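Cutm, flavoprotein of carbon monoxide dehydrogenase (Hydrogenophaga pseudoflava, PDB 1FFV) binds FAD as the flavoprotein subunit of carbon monoxide dehydrogenase, probably passing electrons from CO oxidation on to an external acceptor. Local coordinates at residues Ala176-Arg188 against Met274-Ala287. Residues are numbered along the deposited sequence; the frame is centred on the assembly and turned at random.
Sequences AQGTGWAYEKLKR and MVKRALNAAWARCA. With FAD (flavin-adenine dinucleotide), chain J.
Arg285 lays its guanidinium flat on the indole of Trp181, the planes only 6° apart and CZ 4.2 Å from the centroid of the six-membered ring, a cation-pi stack. CD of the same arginine sits over that ring face as well, and NH1 donates to Trp181 O (3.1 Å), which lies near the guanidinium plane. Trp181 CB points away from the helix, but CG between the backbone N and the carbonyl carbon (chi1 48°) brings the indole back over the arginine. With only an alanine at Trp181, the guanidinium is likely to lose its flat support and turn more freely.

That stack is on the solvent side; the tight packing is deeper. Gly180 CA lies 3.4 Å from Ala282 O, where a side chain would clash with that oxygen and with Cys286 SG, and Ala182 CB sinks among Ala278, Ala281 and Ala282, 3.4 Å from Ala278 O. Here 274-285, the last turns of the C-terminal helix, run at 147° to strand 180-186, the outermost within this chain of the C-terminal domain's antiparallel sheet. From the strand's other side Lys185 reaches FAD O4 (2.9 Å), Asp124 and Leu100 O.

Met274 SD continues the packing against Glu184 CB (3.8 Å) and Leu186 CB. The Glu184 carboxylate is wetter: OE1 meets Arg277 NH1 through a water, while Arg277 NE hydrogen-bonds Gln273 OE1 and NH2 salt-bridges an acidic side chain of another protein's chain. At the far end Ala287 N donates to Gly178 O, which also takes a water.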
ATOM      1  N   ALA C 176     -20.242  64.541  -2.952  1.00 32.74           N
ATOM      2  CA  ALA C 176     -21.256  65.483  -3.401  1.00 33.71           C
ATOM      3  C   ALA C 176     -21.468  65.165  -4.884  1.00 34.42           C
ATOM      4  O   ALA C 176     -20.533  64.732  -5.563  1.00 34.31           O
ATOM      5  CB  ALA C 176     -20.771  66.915  -3.218  1.00 33.18           C
ATOM      6  N   GLN C 177     -22.699  65.323  -5.371  1.00 35.45           N
ATOM      7  CA  GLN C 177     -23.015  65.045  -6.776  1.00 36.25           C
ATOM      8  C   GLN C 177     -22.030  65.716  -7.748  1.00 36.59           C
ATOM      9  O   GLN C 177     -21.786  66.926  -7.675  1.00 36.90           O
ATOM     10  CB  GLN C 177     -24.457  65.472  -7.090  1.00 36.76           C
ATOM     11  N   GLY C 178     -21.448  64.911  -8.634  1.00 36.50           N
ATOM     12  CA  GLY C 178     -20.494  65.426  -9.602  1.00 36.14           C
ATOM     13  C   GLY C 178     -19.038  65.340  -9.163  1.00 36.17           C
ATOM     14  O   GLY C 178     -18.152  65.886  -9.826  1.00 36.28           O
ATOM     15  N   THR C 179     -18.784  64.671  -8.041  1.00 35.62           N
ATOM     16  CA  THR C 179     -17.420  64.520  -7.547  1.00 35.17           C
ATOM     17  C   THR C 179     -16.597  63.594  -8.438  1.00 34.82           C
ATOM     18  O   THR C 179     -17.046  62.506  -8.796  1.00 34.91           O
ATOM     19  CB  THR C 179     -17.404  63.955  -6.120  1.00 35.09           C
ATOM     20  OG1 THR C 179     -17.991  64.908  -5.229  1.00 35.59           O
ATOM     21  CG2 THR C 179     -15.985  63.656  -5.672  1.00 34.84           C
ATOM     22  N   GLY C 180     -15.413  64.057  -8.821  1.00 34.26           N
ATOM     23  CA  GLY C 180     -14.524  63.256  -9.640  1.00 33.60           C
ATOM     24  C   GLY C 180     -13.574  62.520  -8.710  1.00 33.35           C
ATOM     25  O   GLY C 180     -13.295  62.998  -7.600  1.00 33.38           O
ATOM     26  N   TRP C 181     -13.049  61.384  -9.162  1.00 32.57           N
ATOM     27  CA  TRP C 181     -12.150  60.584  -8.335  1.00 32.18           C
ATOM     28  C   TRP C 181     -11.271  59.653  -9.158  1.00 31.90           C
ATOM     29  O   TRP C 181     -11.493  59.463 -10.357  1.00 31.79           O
ATOM     30  CB  TRP C 181     -12.978  59.748  -7.358  1.00 32.31           C
ATOM     31  CG  TRP C 181     -14.112  59.037  -8.044  1.00 32.62           C
ATOM     32  CD1 TRP C 181     -15.359  59.543  -8.315  1.00 32.64           C
ATOM     33  CD2 TRP C 181     -14.081  57.726  -8.612  1.00 32.70           C
ATOM     34  NE1 TRP C 181     -16.098  58.627  -9.024  1.00 33.19           N
ATOM     35  CE2 TRP C 181     -15.338  57.502  -9.220  1.00 33.20           C
ATOM     36  CE3 TRP C 181     -13.110  56.719  -8.674  1.00 32.89           C
ATOM     37  CZ2 TRP C 181     -15.651  56.306  -9.885  1.00 33.31           C
ATOM     38  CZ3 TRP C 181     -13.418  55.531  -9.334  1.00 33.45           C
ATOM     39  CH2 TRP C 181     -14.682  55.336  -9.931  1.00 33.40           C
ATOM     40  N   ALA C 182     -10.296  59.039  -8.493  1.00 31.26           N
ATOM     41  CA  ALA C 182      -9.401  58.106  -9.156  1.00 31.07           C
ATOM     42  C   ALA C 182      -8.368  57.511  -8.217  1.00 30.73           C
ATOM     43  O   ALA C 182      -8.013  58.109  -7.203  1.00 30.76           O
ATOM     44  CB  ALA C 182      -8.689  58.794 -10.326  1.00 30.72           C
ATOM     45  N   TYR C 183      -7.947  56.291  -8.536  1.00 30.40           N
ATOM     46  CA  TYR C 183      -6.895  55.608  -7.796  1.00 30.21           C
ATOM     47  C   TYR C 183      -6.029  54.907  -8.829  1.00 30.50           C
ATOM     48  O   TYR C 183      -6.431  53.897  -9.405  1.00 30.43           O
ATOM     49  CB  TYR C 183      -7.419  54.573  -6.803  1.00 28.88           C
ATOM     50  CG  TYR C 183      -6.316  54.082  -5.891  1.00 28.09           C
ATOM     51  CD1 TYR C 183      -5.518  54.996  -5.196  1.00 27.73           C
ATOM     52  CD2 TYR C 183      -6.029  52.719  -5.755  1.00 27.36           C
ATOM     53  CE1 TYR C 183      -4.461  54.577  -4.394  1.00 27.13           C
ATOM     54  CE2 TYR C 183      -4.962  52.285  -4.945  1.00 27.03           C
ATOM     55  CZ  TYR C 183      -4.187  53.228  -4.271  1.00 27.35           C
ATOM     56  OH  TYR C 183      -3.133  52.851  -3.471  1.00 26.95           O
ATOM     57  N   GLU C 184      -4.881  55.501  -9.128  1.00 31.13           N
ATOM     58  CA  GLU C 184      -3.956  54.920 -10.095  1.00 31.51           C
ATOM     59  C   GLU C 184      -2.910  54.141  -9.319  1.00 31.55           C
ATOM     60  O   GLU C 184      -2.176  54.718  -8.515  1.00 31.65           O
ATOM     61  CB  GLU C 184      -3.286  56.013 -10.931  1.00 31.73           C
ATOM     62  CG  GLU C 184      -4.231  56.786 -11.844  1.00 32.57           C
ATOM     63  CD  GLU C 184      -4.818  55.941 -12.965  1.00 33.73           C
ATOM     64  OE1 GLU C 184      -4.074  55.164 -13.606  1.00 33.75           O
ATOM     65  OE2 GLU C 184      -6.038  56.061 -13.209  1.00 35.03           O
ATOM     66  N   LYS C 185      -2.855  52.833  -9.551  1.00 31.37           N
ATOM     67  CA  LYS C 185      -1.899  51.973  -8.861  1.00 31.39           C
ATOM     68  C   LYS C 185      -0.968  51.196  -9.806  1.00 31.58           C
ATOM     69  O   LYS C 185      -1.414  50.354 -10.593  1.00 31.38           O
ATOM     70  CB  LYS C 185      -2.659  51.014  -7.930  1.00 31.15           C
ATOM     71  CG  LYS C 185      -1.825  49.937  -7.258  1.00 30.00           C
ATOM     72  CD  LYS C 185      -2.736  49.026  -6.435  1.00 29.75           C
ATOM     73  CE  LYS C 185      -1.964  47.928  -5.709  1.00 28.88           C
ATOM     74  NZ  LYS C 185      -2.856  47.119  -4.840  1.00 28.13           N
ATOM     75  N   LEU C 186       0.327  51.500  -9.722  1.00 31.69           N
ATOM     76  CA  LEU C 186       1.351  50.841 -10.528  1.00 31.93           C
ATOM     77  C   LEU C 186       1.754  49.597  -9.735  1.00 32.00           C
ATOM     78  O   LEU C 186       2.224  49.710  -8.604  1.00 32.41           O
ATOM     79  CB  LEU C 186       2.559  51.769 -10.681  1.00 32.02           C
ATOM     80  CG  LEU C 186       3.493  51.655 -11.888  1.00 32.76           C
ATOM     81  CD1 LEU C 186       4.863  52.109 -11.445  1.00 32.69           C
ATOM     82  CD2 LEU C 186       3.577  50.242 -12.426  1.00 32.45           C
ATOM     83  N   LYS C 187       1.621  48.422 -10.336  1.00 32.17           N
ATOM     84  CA  LYS C 187       1.931  47.162  -9.645  1.00 32.85           C
ATOM     85  C   LYS C 187       2.555  46.138 -10.608  1.00 32.82           C
ATOM     86  O   LYS C 187       2.176  46.095 -11.783  1.00 32.72           O
ATOM     87  CB  LYS C 187       0.620  46.588  -9.095  1.00 33.32           C
ATOM     88  CG  LYS C 187      -0.374  46.386 -10.225  1.00 34.36           C
ATOM     89  CD  LYS C 187      -1.763  46.013  -9.816  1.00 35.69           C
ATOM     90  CE  LYS C 187      -2.594  45.873 -11.088  1.00 36.11           C
ATOM     91  NZ  LYS C 187      -4.044  45.945 -10.813  1.00 37.45           N
ATOM     92  N   ARG C 188       3.467  45.294 -10.103  1.00 32.84           N
ATOM     93  CA  ARG C 188       4.123  44.262 -10.924  1.00 32.98           C
ATOM     94  C   ARG C 188       3.135  43.241 -11.464  1.00 33.23           C
ATOM     95  O   ARG C 188       3.304  42.721 -12.568  1.00 33.48           O
ATOM     96  CB  ARG C 188       5.175  43.483 -10.128  1.00 33.00           C
ATOM     97  CG  ARG C 188       6.427  44.238  -9.769  1.00 32.54           C
ATOM     98  CD  ARG C 188       6.547  44.255  -8.278  1.00 32.92           C
ATOM     99  NE  ARG C 188       7.747  43.593  -7.805  1.00 33.13           N
ATOM    100  CZ  ARG C 188       7.846  42.959  -6.643  1.00 32.95           C
ATOM    101  NH1 ARG C 188       6.807  42.881  -5.818  1.00 32.49           N
ATOM    102  NH2 ARG C 188       9.010  42.441  -6.286  1.00 33.64           N
ATOM    103  N   MET C 274       1.652  58.707 -11.590  1.00 30.48           N
ATOM    104  CA  MET C 274       0.341  58.301 -11.098  1.00 29.73           C
ATOM    105  C   MET C 274      -0.498  59.527 -10.725  1.00 29.56           C
ATOM    106  O   MET C 274      -1.724  59.488 -10.807  1.00 29.30           O
ATOM    107  CB  MET C 274       0.472  57.349  -9.906  1.00 29.42           C
ATOM    108  CG  MET C 274       1.126  56.003 -10.232  1.00 29.35           C
ATOM    109  SD  MET C 274       0.301  55.056 -11.546  1.00 28.68           S
ATOM    110  CE  MET C 274       1.466  55.202 -12.873  1.00 28.85           C
ATOM    111  N   VAL C 275       0.162  60.605 -10.303  1.00 29.33           N
ATOM    112  CA  VAL C 275      -0.543  61.827  -9.947  1.00 29.52           C
ATOM    113  C   VAL C 275      -1.164  62.435 -11.207  1.00 30.27           C
ATOM    114  O   VAL C 275      -2.344  62.787 -11.217  1.00 30.78           O
ATOM    115  CB  VAL C 275       0.389  62.854  -9.268  1.00 29.68           C
ATOM    116  CG1 VAL C 275      -0.319  64.195  -9.126  1.00 29.10           C
ATOM    117  CG2 VAL C 275       0.815  62.358  -7.888  1.00 29.00           C
ATOM    118  N   LYS C 276      -0.374  62.525 -12.275  1.00 30.67           N
ATOM    119  CA  LYS C 276      -0.853  63.062 -13.543  1.00 31.11           C
ATOM    120  C   LYS C 276      -2.027  62.234 -14.055  1.00 31.26           C
ATOM    121  O   LYS C 276      -3.038  62.793 -14.477  1.00 31.41           O
ATOM    122  CB  LYS C 276       0.278  63.104 -14.580  1.00 31.24           C
ATOM    123  CG  LYS C 276       1.279  64.226 -14.341  1.00 31.77           C
ATOM    124  CD  LYS C 276       2.644  63.967 -15.003  1.00 32.88           C
ATOM    125  CE  LYS C 276       2.614  64.123 -16.515  1.00 33.10           C
ATOM    126  N   ARG C 277      -1.911  60.908 -13.984  1.00 31.40           N
ATOM    127  CA  ARG C 277      -2.988  60.018 -14.430  1.00 31.68           C
ATOM    128  C   ARG C 277      -4.231  60.100 -13.541  1.00 31.82           C
ATOM    129  O   ARG C 277      -5.356  60.059 -14.034  1.00 32.32           O
ATOM    130  CB  ARG C 277      -2.501  58.569 -14.511  1.00 31.88           C
ATOM    131  CG  ARG C 277      -1.475  58.339 -15.602  1.00 31.85           C
ATOM    132  CD  ARG C 277      -0.928  56.925 -15.608  1.00 31.77           C
ATOM    133  NE  ARG C 277      -0.049  56.729 -16.759  1.00 31.41           N
ATOM    134  CZ  ARG C 277       0.212  55.554 -17.326  1.00 30.98           C
ATOM    135  NH1 ARG C 277      -0.327  54.436 -16.843  1.00 30.38           N
ATOM    136  NH2 ARG C 277       0.978  55.509 -18.412  1.00 30.42           N
ATOM    137  N   ALA C 278      -4.026  60.215 -12.231  1.00 31.91           N
ATOM    138  CA  ALA C 278      -5.141  60.302 -11.285  1.00 31.77           C
ATOM    139  C   ALA C 278      -5.921  61.601 -11.475  1.00 31.64           C
ATOM    140  O   ALA C 278      -7.148  61.588 -11.609  1.00 31.52           O
ATOM    141  CB  ALA C 278      -4.633  60.181  -9.846  1.00 31.35           C
ATOM    142  N   LEU C 279      -5.199  62.716 -11.502  1.00 31.66           N
ATOM    143  CA  LEU C 279      -5.812  64.025 -11.689  1.00 31.78           C
ATOM    144  C   LEU C 279      -6.611  64.060 -12.989  1.00 32.53           C
ATOM    145  O   LEU C 279      -7.754  64.533 -13.011  1.00 32.60           O
ATOM    146  CB  LEU C 279      -4.740  65.112 -11.701  1.00 30.69           C
ATOM    147  CG  LEU C 279      -4.017  65.349 -10.373  1.00 30.09           C
ATOM    148  CD1 LEU C 279      -2.835  66.273 -10.581  1.00 29.00           C
ATOM    149  CD2 LEU C 279      -4.983  65.917  -9.344  1.00 29.58           C
ATOM    150  N   ASN C 280      -6.024  63.515 -14.054  1.00 33.34           N
ATOM    151  CA  ASN C 280      -6.672  63.477 -15.362  1.00 34.17           C
ATOM    152  C   ASN C 280      -7.917  62.600 -15.382  1.00 34.18           C
ATOM    153  O   ASN C 280      -8.938  62.977 -15.954  1.00 34.17           O
ATOM    154  CB  ASN C 280      -5.684  63.021 -16.437  1.00 34.78           C
ATOM    155  CG  ASN C 280      -4.849  64.166 -16.981  1.00 35.65           C
ATOM    156  OD1 ASN C 280      -3.630  64.191 -16.799  1.00 36.14           O
ATOM    157  ND2 ASN C 280      -5.499  65.111 -17.652  1.00 35.71           N
ATOM    158  N   ALA C 281      -7.832  61.441 -14.739  1.00 34.40           N
ATOM    159  CA  ALA C 281      -8.954  60.516 -14.683  1.00 34.70           C
ATOM    160  C   ALA C 281     -10.046  61.089 -13.788  1.00 34.96           C
ATOM    161  O   ALA C 281     -11.234  60.913 -14.059  1.00 34.96           O
ATOM    162  CB  ALA C 281      -8.496  59.157 -14.162  1.00 34.45           C
ATOM    163  N   ALA C 282      -9.633  61.780 -12.728  1.00 35.26           N
ATOM    164  CA  ALA C 282     -10.575  62.391 -11.799  1.00 35.73           C
ATOM    165  C   ALA C 282     -11.356  63.504 -12.488  1.00 36.18           C
ATOM    166  O   ALA C 282     -12.581  63.546 -12.410  1.00 35.99           O
ATOM    167  CB  ALA C 282      -9.846  62.932 -10.586  1.00 35.58           C
ATOM    168  N   TRP C 283     -10.643  64.372 -13.202  1.00 37.06           N
ATOM    169  CA  TRP C 283     -11.268  65.484 -13.912  1.00 37.76           C
ATOM    170  C   TRP C 283     -12.341  64.974 -14.862  1.00 38.49           C
ATOM    171  O   TRP C 283     -13.460  65.477 -14.860  1.00 38.70           O
ATOM    172  CB  TRP C 283     -10.214  66.303 -14.666  1.00 37.62           C
ATOM    173  CG  TRP C 283     -10.766  67.486 -15.448  1.00 38.09           C
ATOM    174  CD1 TRP C 283     -10.898  67.579 -16.804  1.00 38.28           C
ATOM    175  CD2 TRP C 283     -11.239  68.735 -14.917  1.00 37.96           C
ATOM    176  NE1 TRP C 283     -11.417  68.801 -17.151  1.00 38.37           N
ATOM    177  CE2 TRP C 283     -11.636  69.530 -16.012  1.00 38.13           C
ATOM    178  CE3 TRP C 283     -11.363  69.257 -13.627  1.00 37.86           C
ATOM    179  CZ2 TRP C 283     -12.150  70.823 -15.856  1.00 38.27           C
ATOM    180  CZ3 TRP C 283     -11.872  70.542 -13.468  1.00 38.38           C
ATOM    181  CH2 TRP C 283     -12.260  71.311 -14.580  1.00 38.24           C
ATOM    182  N   ALA C 284     -12.014  63.928 -15.615  1.00 39.38           N
ATOM    183  CA  ALA C 284     -12.941  63.328 -16.572  1.00 40.18           C
ATOM    184  C   ALA C 284     -14.220  62.811 -15.913  1.00 40.98           C
ATOM    185  O   ALA C 284     -15.247  62.638 -16.577  1.00 40.80           O
ATOM    186  CB  ALA C 284     -12.248  62.197 -17.326  1.00 40.07           C
ATOM    187  N   ARG C 285     -14.142  62.537 -14.613  1.00 41.84           N
ATOM    188  CA  ARG C 285     -15.291  62.036 -13.867  1.00 42.64           C
ATOM    189  C   ARG C 285     -16.127  63.131 -13.227  1.00 42.95           C
ATOM    190  O   ARG C 285     -17.210  62.859 -12.722  1.00 43.24           O
ATOM    191  CB  ARG C 285     -14.847  61.008 -12.825  1.00 42.87           C
ATOM    192  CG  ARG C 285     -14.504  59.669 -13.443  1.00 43.14           C
ATOM    193  CD  ARG C 285     -13.891  58.702 -12.454  1.00 43.49           C
ATOM    194  NE  ARG C 285     -13.700  57.392 -13.075  1.00 44.05           N
ATOM    195  CZ  ARG C 285     -12.566  56.697 -13.041  1.00 44.30           C
ATOM    196  NH1 ARG C 285     -11.503  57.175 -12.401  1.00 44.46           N
ATOM    197  NH2 ARG C 285     -12.483  55.537 -13.681  1.00 43.91           N
ATOM    198  N   CYS C 286     -15.628  64.364 -13.262  1.00 43.59           N
ATOM    199  CA  CYS C 286     -16.331  65.514 -12.697  1.00 44.40           C
ATOM    200  C   CYS C 286     -17.500  65.959 -13.577  1.00 45.39           C
ATOM    201  O   CYS C 286     -17.459  65.817 -14.802  1.00 45.28           O
ATOM    202  CB  CYS C 286     -15.374  66.692 -12.501  1.00 44.23           C
ATOM    203  SG  CYS C 286     -14.237  66.531 -11.121  1.00 44.33           S
ATOM    204  N   ALA C 287     -18.527  66.517 -12.940  1.00 46.42           N
ATOM    205  CA  ALA C 287     -19.721  66.999 -13.635  1.00 47.23           C
ATOM    206  C   ALA C 287     -20.506  67.959 -12.742  1.00 47.71           C
ATOM    207  O   ALA C 287     -19.942  68.902 -12.177  1.00 48.36           O
ATOM    208  CB  ALA C 287     -20.603  65.826 -14.042  1.00 47.36           C
TER
HETATM  209  PA  FAD J1922      -5.065  41.748  10.391  1.00 29.21           P
HETATM  210  O1A FAD J1922      -5.625  41.289  11.674  1.00 29.41           O
HETATM  211  O2A FAD J1922      -4.310  40.898   9.652  1.00 30.00           O
HETATM  212  O5B FAD J1922      -4.216  42.904  10.804  1.00 29.44           O
HETATM  213  C5B FAD J1922      -4.772  43.975  11.541  1.00 30.73           C
HETATM  214  C4B FAD J1922      -3.624  44.742  12.184  1.00 30.24           C
HETATM  215  O4B FAD J1922      -4.273  45.947  12.694  1.00 29.94           O
HETATM  216  C3B FAD J1922      -3.058  44.163  13.454  1.00 30.34           C
HETATM  217  O3B FAD J1922      -1.941  44.796  13.966  1.00 29.91           O
HETATM  218  C2B FAD J1922      -4.311  44.186  14.303  1.00 29.66           C
HETATM  219  O2B FAD J1922      -4.006  43.943  15.634  1.00 30.02           O
HETATM  220  C1B FAD J1922      -4.812  45.573  14.044  1.00 29.68           C
HETATM  221  N9A FAD J1922      -6.244  45.725  13.859  1.00 29.29           N
HETATM  222  C8A FAD J1922      -7.054  45.045  12.986  1.00 28.92           C
HETATM  223  N7A FAD J1922      -8.327  45.425  13.060  1.00 29.07           N
HETATM  224  C5A FAD J1922      -8.343  46.393  14.031  1.00 28.88           C
HETATM  225  C6A FAD J1922      -9.424  47.206  14.569  1.00 28.68           C
HETATM  226  N6A FAD J1922     -10.670  47.125  14.185  1.00 28.45           N
HETATM  227  N1A FAD J1922      -9.040  48.078  15.543  1.00 29.19           N
HETATM  228  C2A FAD J1922      -7.762  48.196  15.969  1.00 28.87           C
HETATM  229  N3A FAD J1922      -6.712  47.503  15.534  1.00 29.60           N
HETATM  230  C4A FAD J1922      -7.049  46.613  14.555  1.00 29.04           C
HETATM  231  N1  FAD J1922      -3.446  45.239   1.147  1.00 29.93           N
HETATM  232  C2  FAD J1922      -3.520  46.294   0.349  1.00 29.80           C
HETATM  233  O2  FAD J1922      -3.885  47.348   0.752  1.00 30.34           O
HETATM  234  N3  FAD J1922      -3.173  46.241  -1.023  1.00 29.58           N
HETATM  235  C4  FAD J1922      -2.736  45.081  -1.603  1.00 29.96           C
HETATM  236  O4  FAD J1922      -2.451  45.074  -2.784  1.00 30.70           O
HETATM  237  C4X FAD J1922      -2.643  43.914  -0.742  1.00 30.09           C
HETATM  238  N5  FAD J1922      -2.221  42.754  -1.253  1.00 29.50           N
HETATM  239  C5X FAD J1922      -2.152  41.691  -0.409  1.00 29.49           C
HETATM  240  C6  FAD J1922      -1.708  40.486  -0.957  1.00 28.92           C
HETATM  241  C7  FAD J1922      -1.601  39.362  -0.203  1.00 29.44           C
HETATM  242  C7M FAD J1922      -1.113  38.075  -0.824  1.00 29.82           C
HETATM  243  C8  FAD J1922      -1.954  39.390   1.192  1.00 29.34           C
HETATM  244  C8M FAD J1922      -1.842  38.155   2.054  1.00 28.68           C
HETATM  245  C9  FAD J1922      -2.407  40.591   1.760  1.00 29.43           C
HETATM  246  C9A FAD J1922      -2.507  41.728   0.969  1.00 29.73           C
HETATM  247  N10 FAD J1922      -2.955  42.980   1.482  1.00 29.77           N
HETATM  248  C10 FAD J1922      -3.026  44.047   0.664  1.00 29.94           C
HETATM  249  C1' FAD J1922      -3.368  43.069   2.922  1.00 30.05           C
HETATM  250  C2' FAD J1922      -4.881  43.001   3.436  1.00 30.24           C
HETATM  251  O2' FAD J1922      -5.144  43.944   2.432  1.00 30.18           O
HETATM  252  C3' FAD J1922      -4.238  43.216   4.792  1.00 31.08           C
HETATM  253  O3' FAD J1922      -5.099  42.056   4.724  1.00 31.07           O
HETATM  254  C4' FAD J1922      -5.082  43.493   6.017  1.00 30.88           C
HETATM  255  O4' FAD J1922      -4.004  44.465   5.824  1.00 30.48           O
HETATM  256  C5' FAD J1922      -4.588  43.629   7.462  1.00 30.09           C
HETATM  257  O5' FAD J1922      -6.199  43.626   7.474  1.00 29.13           O
HETATM  258  P   FAD J1922      -6.835  42.455   8.226  1.00 28.06           P
HETATM  259  O1P FAD J1922      -8.346  42.781   8.207  1.00 28.43           O
HETATM  260  O2P FAD J1922      -6.543  41.215   7.685  1.00 29.20           O
HETATM  261  O3P FAD J1922      -6.261  42.436   9.582  1.00 29.34           O
HETATM  262  O   HOH W   1     -17.681  68.338  -9.604  1.00 33.03           O
HETATM  263  O   HOH W   2      -9.346  55.062 -10.964  1.00 40.03           O
HETATM  264  O   HOH W   3      -1.630  53.711 -14.273  1.00 31.94           O